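Local coordinates for protein GTP cyclohydrolase 1 type 2 homolog (Staphylococcus aureus subsp. aureus, PDB 3LNL) that is of unknown function but binds a pair of zinc ions and assembles, as a NIF3-family member, into a toroidal hexamer capped by PII-like domains, at residues 99-102 with 103-106. The protein carries 2 engineered substitutions. Sequence-based numbering, arbitrary orientation.
With ZN (zinc ion), chain G.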
ATOM      1  N   ILE B  99     -17.490  28.663   6.415  1.00 10.33           N
ATOM      2  CA  ILE B  99     -16.046  28.449   6.527  1.00 11.94           C
ATOM      3  C   ILE B  99     -15.787  27.466   7.675  1.00 11.82           C
ATOM      4  O   ILE B  99     -16.418  27.559   8.722  1.00 13.03           O
ATOM      5  CB  ILE B  99     -15.342  29.810   6.880  1.00 12.03           C
ATOM      6  CG1 ILE B  99     -15.531  30.816   5.720  1.00 11.79           C
ATOM      7  CG2 ILE B  99     -13.852  29.599   7.327  1.00 11.58           C
ATOM      8  CD1 ILE B  99     -15.291  32.356   6.156  1.00  8.58           C
ATOM      9  N   ALA B 100     -14.884  26.515   7.457  1.00 11.56           N
ATOM     10  CA  ALA B 100     -14.513  25.578   8.468  1.00 12.30           C
ATOM     11  C   ALA B 100     -13.105  25.916   8.960  1.00 12.41           C
ATOM     12  O   ALA B 100     -12.133  25.979   8.173  1.00 13.39           O
ATOM     13  CB  ALA B 100     -14.499  24.114   7.924  1.00 12.36           C
ATOM     14  N   MET B 101     -13.002  26.119  10.260  1.00 12.93           N
ATOM     15  CA  MET B 101     -11.709  26.266  10.932  1.00 13.03           C
ATOM     16  C   MET B 101     -11.585  25.059  11.826  1.00 12.90           C
ATOM     17  O   MET B 101     -11.980  25.104  13.024  1.00 11.57           O
ATOM     18  CB  MET B 101     -11.675  27.601  11.710  1.00 12.31           C
ATOM     19  CG  MET B 101     -11.655  28.851  10.770  1.00 15.28           C
ATOM     20  SD  MET B 101     -11.658  30.333  11.786  1.00 16.65           S
ATOM     21  CE  MET B 101      -9.892  30.433  12.207  1.00 14.60           C
ATOM     22  N   HIS B 102     -11.052  23.966  11.237  1.00 12.47           N
ATOM     23  CA  HIS B 102     -11.072  22.687  11.898  1.00 12.44           C
ATOM     24  C   HIS B 102      -9.753  22.393  12.597  1.00 13.55           C
ATOM     25  O   HIS B 102      -9.455  23.060  13.590  1.00 13.59           O
ATOM     26  CB  HIS B 102     -11.510  21.567  10.973  1.00 12.71           C
ATOM     27  CG  HIS B 102     -11.823  20.305  11.697  1.00 11.30           C
ATOM     28  ND1 HIS B 102     -11.570  19.053  11.166  1.00 11.97           N
ATOM     29  CD2 HIS B 102     -12.319  20.103  12.944  1.00 11.66           C
ATOM     30  CE1 HIS B 102     -11.929  18.130  12.054  1.00 13.56           C
ATOM     31  NE2 HIS B 102     -12.372  18.739  13.145  1.00 12.71           N
ATOM     32  N   THR B 103      -8.920  21.481  12.078  1.00 12.74           N
ATOM     33  CA  THR B 103      -7.734  21.118  12.837  1.00 12.16           C
ATOM     34  C   THR B 103      -6.735  22.295  12.950  1.00 13.12           C
ATOM     35  O   THR B 103      -5.996  22.316  13.900  1.00 13.81           O
ATOM     36  CB  THR B 103      -7.049  19.826  12.363  1.00 12.36           C
ATOM     37  OG1 THR B 103      -6.647  19.951  10.999  1.00 12.05           O
ATOM     38  CG2 THR B 103      -7.984  18.588  12.555  1.00 12.09           C
ATOM     39  N   ASN B 104      -6.733  23.284  12.038  1.00 12.62           N
ATOM     40  CA  ASN B 104      -5.992  24.537  12.316  1.00 12.65           C
ATOM     41  C   ASN B 104      -6.350  25.204  13.648  1.00 11.70           C
ATOM     42  O   ASN B 104      -5.486  25.728  14.354  1.00 11.13           O
ATOM     43  CB  ASN B 104      -5.977  25.552  11.129  1.00 12.74           C
ATOM     44  CG  ASN B 104      -7.358  25.897  10.617  1.00 15.50           C
ATOM     45  OD1 ASN B 104      -8.261  25.034  10.557  1.00 13.23           O
ATOM     46  ND2 ASN B 104      -7.552  27.189  10.271  1.00 10.86           N
ATOM     47  N   LEU B 105      -7.608  25.137  14.036  1.00 11.90           N
ATOM     48  CA  LEU B 105      -7.999  25.678  15.338  1.00 12.11           C
ATOM     49  C   LEU B 105      -7.674  24.722  16.488  1.00 12.35           C
ATOM     50  O   LEU B 105      -7.425  25.192  17.589  1.00 13.39           O
ATOM     51  CB  LEU B 105      -9.490  26.039  15.328  1.00 12.47           C
ATOM     52  CG  LEU B 105      -9.978  26.928  16.458  1.00 12.06           C
ATOM     53  CD1 LEU B 105      -9.458  28.375  16.307  1.00 11.02           C
ATOM     54  CD2 LEU B 105     -11.543  26.842  16.438  1.00 12.74           C
ATOM     55  N   ASP B 106      -7.666  23.401  16.237  1.00 13.59           N
ATOM     56  CA  ASP B 106      -7.244  22.411  17.256  1.00 13.99           C
ATOM     57  C   ASP B 106      -5.790  22.587  17.665  1.00 13.53           C
ATOM     58  O   ASP B 106      -5.435  22.273  18.805  1.00 13.19           O
ATOM     59  CB  ASP B 106      -7.475  20.953  16.798  1.00 13.64           C
ATOM     60  CG  ASP B 106      -8.953  20.570  16.817  1.00 16.84           C
ATOM     61  OD1 ASP B 106      -9.578  20.857  17.880  1.00 13.00           O
ATOM     62  OD2 ASP B 106      -9.470  19.996  15.801  1.00 14.55           O
TER
HETATM   63 ZN    ZN G 402     -11.300  19.679  17.182  0.50 23.93          ZN
HETATM   64  O   HOH W   1     -12.320  18.442  15.844  1.00 12.36           O
HETATM   65  O   HOH W   2     -10.660  17.667  17.773  1.00 12.58           O
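With CG of H102 trans to the backbone N (chi1 -167°), its imidazole swings onto the side where D106, whose CG lies trans to its own carbonyl carbon, presents a carboxylate. The ring and carboxylate planes are 70° apart and the groups do not bond directly (H102 NE2 to D106 OD2 4.1 Å); a water 2.7 Å from H102 NE2 is itself a zinc ligand. D106 grips that metal, one zinc ion of the dinuclear centre, with OD1 at 2.2 Å and OD2 at 2.3 Å, a bidentate first-shell ligand; H68 and E333 complete the protein's share, and H102 stands in the second shell. T103 CG2 lies over one ring face of H102, 4.1 Å from its centroid and 20° off the normal, a CH-pi contact. D27 bonds ND1 of H102 through OD1, which probably helps fix the ring's rotation, and T103 OG1 through OD2. At the N-cap, H102 O receives two backbone bonds, from D106 N at 3.2 Å and L105 N at 2.8 Å. N104 ND2 bonds V18 O. The buried turn thus carries strand 97-100, paired with 64-67 and 30-32, into helix 103-106, with helix 7-17 against I99 and M101 and helix 112-119 against L105 and D106.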